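Side-chain contacts in FERM, ARHGEF and pleckstrin domain-containing protein 2 (Mus musculus, PDB 6D2K), which acts as a guanine nucleotide exchange factor that activates RAC1, and is represented here by its three-lobed FERM domain alone: residues G50-F53 with Y59-W62; W62-P65 with R71-R74; R145-L148 with E152-P155. All coordinates share one frame; numbering follows the deposited sequence.

Contact 1: residues G50-F53 with Y59-W62; sequences GLEF and YWIW
The indoles of Trp60 and Trp62 both turn a face to Glu52, whose carboxylate sits between them. OE1 of Glu52 lies 4.1 Å above the plane of the Trp60 ring, near its rim, and OE2 of Glu52 lies 4.0 Å above that of Trp62, likewise off centre. The carboxylate is tilted only 26° from the first ring and 22° from the second. Glu52 reaches this slot because its CG stands between the backbone N and the carbonyl carbon (chi1 53°) and the chain beyond runs extended. At its edge the Trp62 ring meets backbone, with Gly50 O and Leu51 N in its plane; CZ3 of Trp62 comes 3.6 Å from Gly50 C. Phe53 and Ile61 occupy the other face of the sheet, where CZ of Phe53 touches CD1 of Ile61 at 3.3 Å.

The backbones form one antiparallel hairpin: Phe53 N donates to Ile61 O at 2.9 Å, and Ile61 N returns a bond to Phe53 O at 2.8 Å. Glu52 and Trp62 make the adjoining non-hydrogen-bonded pair, with Glu52 CA 3.1 Å from Ile61 O in a CA-H...O contact.

This hairpin belongs to the ubiquitin-like lobe of the FERM domain, with strand 60-62 at the margin of its sheet. Strand 79-85 flanks 50-53 on the side away from 60-62; from it Arg82 forms a salt bridge with Glu52 OE1 and a cation-pi contact with Trp60. Leu51 packs on helix 30-41, while Trp62 reaches Ile276 of helix 267-284 in the PH-like lobe.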
# COMPACT_ATOMS: atom_id res chain seq x y z
N GLY A 50 3.68 -7.29 -2.71
CA GLY A 50 4.89 -6.98 -3.46
C GLY A 50 6.01 -6.55 -2.53
O GLY A 50 5.86 -6.56 -1.30
N LEU A 51 7.15 -6.21 -3.12
CA LEU A 51 8.26 -5.64 -2.39
C LEU A 51 8.53 -4.28 -3.00
O LEU A 51 8.52 -4.14 -4.21
CB LEU A 51 9.50 -6.52 -2.51
CG LEU A 51 9.43 -7.92 -1.89
CD1 LEU A 51 10.73 -8.66 -2.20
CD2 LEU A 51 9.20 -7.83 -0.41
N GLU A 52 8.75 -3.28 -2.16
CA GLU A 52 8.96 -1.93 -2.66
C GLU A 52 10.24 -1.36 -2.08
O GLU A 52 10.70 -1.77 -1.01
CB GLU A 52 7.76 -1.03 -2.32
CG GLU A 52 7.35 -1.01 -0.84
CD GLU A 52 6.16 -0.11 -0.57
OE1 GLU A 52 5.80 0.06 0.62
OE2 GLU A 52 5.58 0.42 -1.53
N PHE A 53 10.81 -0.41 -2.80
CA PHE A 53 11.99 0.29 -2.32
C PHE A 53 11.85 1.78 -2.60
O PHE A 53 11.08 2.19 -3.47
CB PHE A 53 13.27 -0.28 -2.94
CG PHE A 53 13.29 -0.28 -4.44
CD1 PHE A 53 13.91 0.74 -5.15
CD2 PHE A 53 12.69 -1.31 -5.14
CE1 PHE A 53 13.93 0.73 -6.53
CE2 PHE A 53 12.70 -1.32 -6.52
CZ PHE A 53 13.32 -0.31 -7.22
N TYR A 59 10.39 8.54 -3.51
CA TYR A 59 9.10 7.86 -3.66
C TYR A 59 9.24 6.34 -3.78
O TYR A 59 10.27 5.82 -4.17
CB TYR A 59 8.22 8.48 -4.76
CG TYR A 59 8.75 8.43 -6.19
CD1 TYR A 59 8.66 7.26 -6.94
CD2 TYR A 59 9.27 9.56 -6.80
CE1 TYR A 59 9.11 7.22 -8.26
CE2 TYR A 59 9.73 9.52 -8.11
CZ TYR A 59 9.65 8.35 -8.84
OH TYR A 59 10.10 8.30 -10.14
N TRP A 60 8.19 5.62 -3.38
CA TRP A 60 8.25 4.16 -3.37
C TRP A 60 8.00 3.57 -4.75
O TRP A 60 7.10 4.00 -5.47
CB TRP A 60 7.24 3.60 -2.37
CG TRP A 60 7.58 3.92 -0.96
CD1 TRP A 60 7.08 4.95 -0.20
CD2 TRP A 60 8.49 3.21 -0.12
NE1 TRP A 60 7.63 4.92 1.06
CE2 TRP A 60 8.51 3.86 1.13
CE3 TRP A 60 9.31 2.09 -0.30
CZ2 TRP A 60 9.30 3.43 2.19
CZ3 TRP A 60 10.09 1.66 0.74
CH2 TRP A 60 10.09 2.33 1.98
N ILE A 61 8.79 2.57 -5.11
CA ILE A 61 8.58 1.87 -6.36
C ILE A 61 8.56 0.34 -6.15
O ILE A 61 9.23 -0.19 -5.27
CB ILE A 61 9.59 2.32 -7.45
CG1 ILE A 61 10.34 1.14 -8.06
CG2 ILE A 61 10.55 3.37 -6.90
CD1 ILE A 61 11.33 1.54 -9.13
N TRP A 62 7.73 -0.34 -6.94
CA TRP A 62 7.59 -1.79 -6.83
C TRP A 62 8.68 -2.57 -7.55
O TRP A 62 9.09 -2.23 -8.67
CB TRP A 62 6.24 -2.21 -7.41
CG TRP A 62 5.07 -1.73 -6.61
CD1 TRP A 62 4.19 -0.74 -6.96
CD2 TRP A 62 4.66 -2.21 -5.33
NE1 TRP A 62 3.24 -0.59 -5.96
CE2 TRP A 62 3.52 -1.48 -4.96
CE3 TRP A 62 5.16 -3.18 -4.46
CZ2 TRP A 62 2.87 -1.69 -3.74
CZ3 TRP A 62 4.51 -3.40 -3.26
CH2 TRP A 62 3.37 -2.66 -2.92

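Contact 2: residues W62-P65 with R71-R74; sequences WLEP and RQVR
Trp62 and Gln72 meet through a water in the ubiquitin-like lobe of the FERM domain, where the chain leaves strand 60-62 and soon folds back as the short helix 69-73. The water donates to Trp62 O at 2.7 Å and to Gln72 OE1 at 2.6 Å, tying the last residue of the strand to the helix.

Leu63 follows, its side chain crossing that of Gln72 at about a right angle. With CG anti to the backbone N (chi1 -173°), it lays CD1 over one face of the Gln72 amide, 3.6 Å from Gln72 OE1. Behind the leucine stand Leu33 of helix 30-41 and Leu81 of strand 79-85, on which it also packs.

Glu64 supplies the direct polar link, and does so with its backbone. Its N-H points almost straight at Gln72 OE1 (2.8 Å, 175° at the hydrogen) and falls on a lone pair in the carbonyl plane. OE1 therefore takes two bonds, one from this amide and one from the water. The Glu64 carboxylate, turned nearly perpendicular to the Gln72 amide, is engaged elsewhere, in a salt bridge from OE2 to Lys275 of helix 267-284. The C=O and N-H of the one side-chain amide thus pair with the N-H and C=O of Glu64, a two-point bond that fixes the rotation of the amide. A weak second bond runs from Gln72 NE2 to Lys67 O. The stronger one goes from NE2 of Gln72 to Glu64 O at 3.0 Å, with that oxygen only 11° out of the amide plane.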
# COMPACT_ATOMS: atom_id res chain seq x y z
N TRP A 62 7.73 -0.34 -6.94
CA TRP A 62 7.59 -1.79 -6.83
C TRP A 62 8.68 -2.57 -7.55
O TRP A 62 9.09 -2.23 -8.67
CB TRP A 62 6.24 -2.21 -7.41
CG TRP A 62 5.07 -1.73 -6.61
CD1 TRP A 62 4.19 -0.74 -6.96
CD2 TRP A 62 4.66 -2.21 -5.33
NE1 TRP A 62 3.24 -0.59 -5.96
CE2 TRP A 62 3.52 -1.48 -4.96
CE3 TRP A 62 5.16 -3.18 -4.46
CZ2 TRP A 62 2.87 -1.69 -3.74
CZ3 TRP A 62 4.51 -3.40 -3.26
CH2 TRP A 62 3.37 -2.66 -2.92
N LEU A 63 9.16 -3.63 -6.91
CA LEU A 63 10.05 -4.58 -7.59
C LEU A 63 9.29 -5.30 -8.70
O LEU A 63 8.20 -5.83 -8.47
CB LEU A 63 10.61 -5.59 -6.58
CG LEU A 63 11.69 -6.53 -7.14
CD1 LEU A 63 12.99 -5.76 -7.33
CD2 LEU A 63 11.91 -7.68 -6.19
N GLU A 64 9.85 -5.29 -9.91
CA GLU A 64 9.23 -5.97 -11.06
C GLU A 64 9.68 -7.43 -11.12
O GLU A 64 10.87 -7.73 -11.04
CB GLU A 64 9.57 -5.23 -12.37
CG GLU A 64 9.15 -3.76 -12.38
CD GLU A 64 9.35 -3.09 -13.73
OE1 GLU A 64 8.58 -3.39 -14.66
OE2 GLU A 64 10.27 -2.26 -13.86
N PRO A 65 8.73 -8.36 -11.28
CA PRO A 65 9.08 -9.78 -11.19
C PRO A 65 9.89 -10.30 -12.38
O PRO A 65 10.62 -11.27 -12.21
CB PRO A 65 7.71 -10.47 -11.15
CG PRO A 65 6.77 -9.49 -11.78
CD PRO A 65 7.27 -8.15 -11.36
N ARG A 71 19.40 -4.44 -11.83
CA ARG A 71 19.05 -3.33 -12.71
C ARG A 71 17.97 -2.42 -12.13
O ARG A 71 17.80 -1.28 -12.57
CB ARG A 71 18.61 -3.85 -14.07
N GLN A 72 17.24 -2.93 -11.14
CA GLN A 72 16.21 -2.18 -10.44
C GLN A 72 16.72 -1.51 -9.17
O GLN A 72 16.45 -0.34 -8.92
CB GLN A 72 15.06 -3.12 -10.07
CG GLN A 72 14.46 -3.85 -11.26
CD GLN A 72 13.20 -4.59 -10.89
OE1 GLN A 72 12.24 -3.99 -10.43
NE2 GLN A 72 13.21 -5.91 -11.07
N VAL A 73 17.47 -2.24 -8.36
CA VAL A 73 17.88 -1.69 -7.06
C VAL A 73 19.21 -0.91 -7.10
O VAL A 73 19.32 0.16 -6.50
CB VAL A 73 17.81 -2.75 -5.94
CG1 VAL A 73 16.36 -3.18 -5.71
CG2 VAL A 73 18.66 -3.95 -6.28
N ARG A 74 20.21 -1.44 -7.80
CA ARG A 74 21.44 -0.70 -8.11
C ARG A 74 22.48 -0.66 -6.99
O ARG A 74 23.62 -0.23 -7.21
CB ARG A 74 21.13 0.74 -8.55
CG ARG A 74 20.10 0.84 -9.66
CD ARG A 74 20.28 -0.28 -10.67
NE ARG A 74 20.97 0.11 -11.90
CZ ARG A 74 21.97 0.99 -11.98
NH1 ARG A 74 22.51 1.24 -13.17
NH2 ARG A 74 22.44 1.60 -10.91
O HOH W 1 11.46 -1.59 -9.76

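Contact 3: residues R145-L148 with E152-P155; sequences REHL and EYLP
Tyr153 loses more surface here than any other residue of the two segments, and it spends it on two neighbours in the preceding helix, Leu148 and His147. The setting is the all-helical central lobe of the FERM domain: helix 141-150 ends, the chain turns, and the loop that leads to helix 161-168 sends the tyrosine back alongside the helix it has just left. The CB of Tyr153 is directed at the helix, and CG lies anti to the carbonyl carbon (chi1 -70°), which carries the ring past Leu148 and brings the tyrosine hydroxyl to His147.

Leu148 gives the apolar part of the contact. Its CD2 methyl meets the ring at CD2 of Tyr153, 3.7 Å away, and lies 3.9 Å from CE2 of Tyr153, so it bears on the CD2-CE2 bond of the ring. The two side chains cross at about a right angle. Leu148 also packs on Leu161 of helix 161-168.

His147 gives the polar part. Its CG is anti to the backbone N (chi1 178°), which swings the imidazole along the helix toward the loop. The two rings meet rim to rim, neither over the face of the other, with centroids 5.8 Å apart and planes inclined at 47°. Leu132 of helix 121-136 touches both aromatic side chains, and Lys109 of helix 98-113 also packs on Tyr153, so helices 121-136 and 98-113 pack against the pair. The loop itself is braced by Gln157, whose OE1 accepts from the backbone N of both Tyr153 and Leu154. At the meeting point of the rings a single hydrogen bond joins His147 NE2 to Tyr153 OH, 2.8 Å long and lying near the plane of each ring.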
# COMPACT_ATOMS: atom_id res chain seq x y z
N ARG A 145 -0.09 1.97 28.49
CA ARG A 145 0.75 3.17 28.49
C ARG A 145 2.21 2.85 28.23
O ARG A 145 2.88 3.56 27.48
CB ARG A 145 0.59 3.95 29.80
CG ARG A 145 -0.81 4.52 29.98
CD ARG A 145 -0.88 5.53 31.12
NE ARG A 145 -2.20 6.15 31.19
CZ ARG A 145 -2.55 7.26 30.55
NH1 ARG A 145 -1.67 7.88 29.78
NH2 ARG A 145 -3.78 7.74 30.69
N GLU A 146 2.73 1.79 28.83
CA GLU A 146 4.11 1.41 28.56
C GLU A 146 4.28 0.98 27.10
O GLU A 146 5.27 1.33 26.46
CB GLU A 146 4.60 0.33 29.53
CG GLU A 146 4.81 0.85 30.95
CD GLU A 146 5.40 -0.20 31.90
OE1 GLU A 146 5.75 -1.31 31.44
OE2 GLU A 146 5.51 0.09 33.10
N HIS A 147 3.31 0.25 26.57
CA HIS A 147 3.42 -0.21 25.19
C HIS A 147 3.39 0.97 24.22
O HIS A 147 4.16 1.02 23.28
CB HIS A 147 2.29 -1.17 24.86
CG HIS A 147 2.32 -1.65 23.44
ND1 HIS A 147 3.06 -2.73 23.03
CD2 HIS A 147 1.68 -1.19 22.34
CE1 HIS A 147 2.88 -2.92 21.73
NE2 HIS A 147 2.05 -2.00 21.29
N LEU A 148 2.51 1.93 24.49
CA LEU A 148 2.37 3.11 23.64
C LEU A 148 3.54 4.07 23.76
O LEU A 148 3.75 4.92 22.89
CB LEU A 148 1.05 3.82 23.95
CG LEU A 148 -0.15 3.06 23.39
CD1 LEU A 148 -1.45 3.55 24.00
CD2 LEU A 148 -0.18 3.17 21.87
N GLU A 152 5.15 3.21 18.25
CA GLU A 152 4.41 4.29 17.60
C GLU A 152 3.33 3.77 16.67
O GLU A 152 3.57 2.88 15.85
CB GLU A 152 5.37 5.21 16.85
CG GLU A 152 6.32 5.97 17.77
CD GLU A 152 6.67 7.35 17.22
OE1 GLU A 152 7.85 7.71 17.26
OE2 GLU A 152 5.75 8.05 16.75
N TYR A 153 2.13 4.35 16.81
CA TYR A 153 0.99 4.07 15.94
C TYR A 153 0.60 5.29 15.11
O TYR A 153 0.04 5.16 14.02
CB TYR A 153 -0.20 3.60 16.79
CG TYR A 153 0.01 2.23 17.39
CD1 TYR A 153 -0.53 1.11 16.79
CD2 TYR A 153 0.79 2.06 18.52
CE1 TYR A 153 -0.33 -0.14 17.32
CE2 TYR A 153 1.00 0.81 19.06
CZ TYR A 153 0.44 -0.29 18.45
OH TYR A 153 0.64 -1.55 18.97
N LEU A 154 0.88 6.48 15.63
CA LEU A 154 0.51 7.72 14.97
C LEU A 154 1.41 8.84 15.47
O LEU A 154 1.74 8.88 16.65
CB LEU A 154 -0.96 8.04 15.30
CG LEU A 154 -1.65 9.20 14.59
CD1 LEU A 154 -1.80 8.91 13.10
CD2 LEU A 154 -3.01 9.43 15.23
N PRO A 155 1.82 9.76 14.59
CA PRO A 155 2.58 10.88 15.14
C PRO A 155 1.72 11.67 16.12
O PRO A 155 0.53 11.87 15.88
CB PRO A 155 2.89 11.74 13.91
CG PRO A 155 2.75 10.81 12.73
CD PRO A 155 1.68 9.83 13.12

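Overall arrangement
Contacts 1 and 2 belong to the ubiquitin-like lobe and share Trp62; contact 3 lies in the helical central lobe, its centre about 26 Å from that of contact 1 and about 34 Å from that of contact 2. Contacts 1 and 2 touch directly: Leu51 O and Leu63 N probably hydrogen-bond, and Phe53 packs on both Gln72 and Val73. Both are partly buried, whereas contact 3 is buried. Their chemistry differs with the element involved: paired strands with a carboxylate between indoles in contact 1, a glutamine amide reading loop backbone in contact 2, and a histidine-tyrosine hydrogen bond beside a leucine in contact 3.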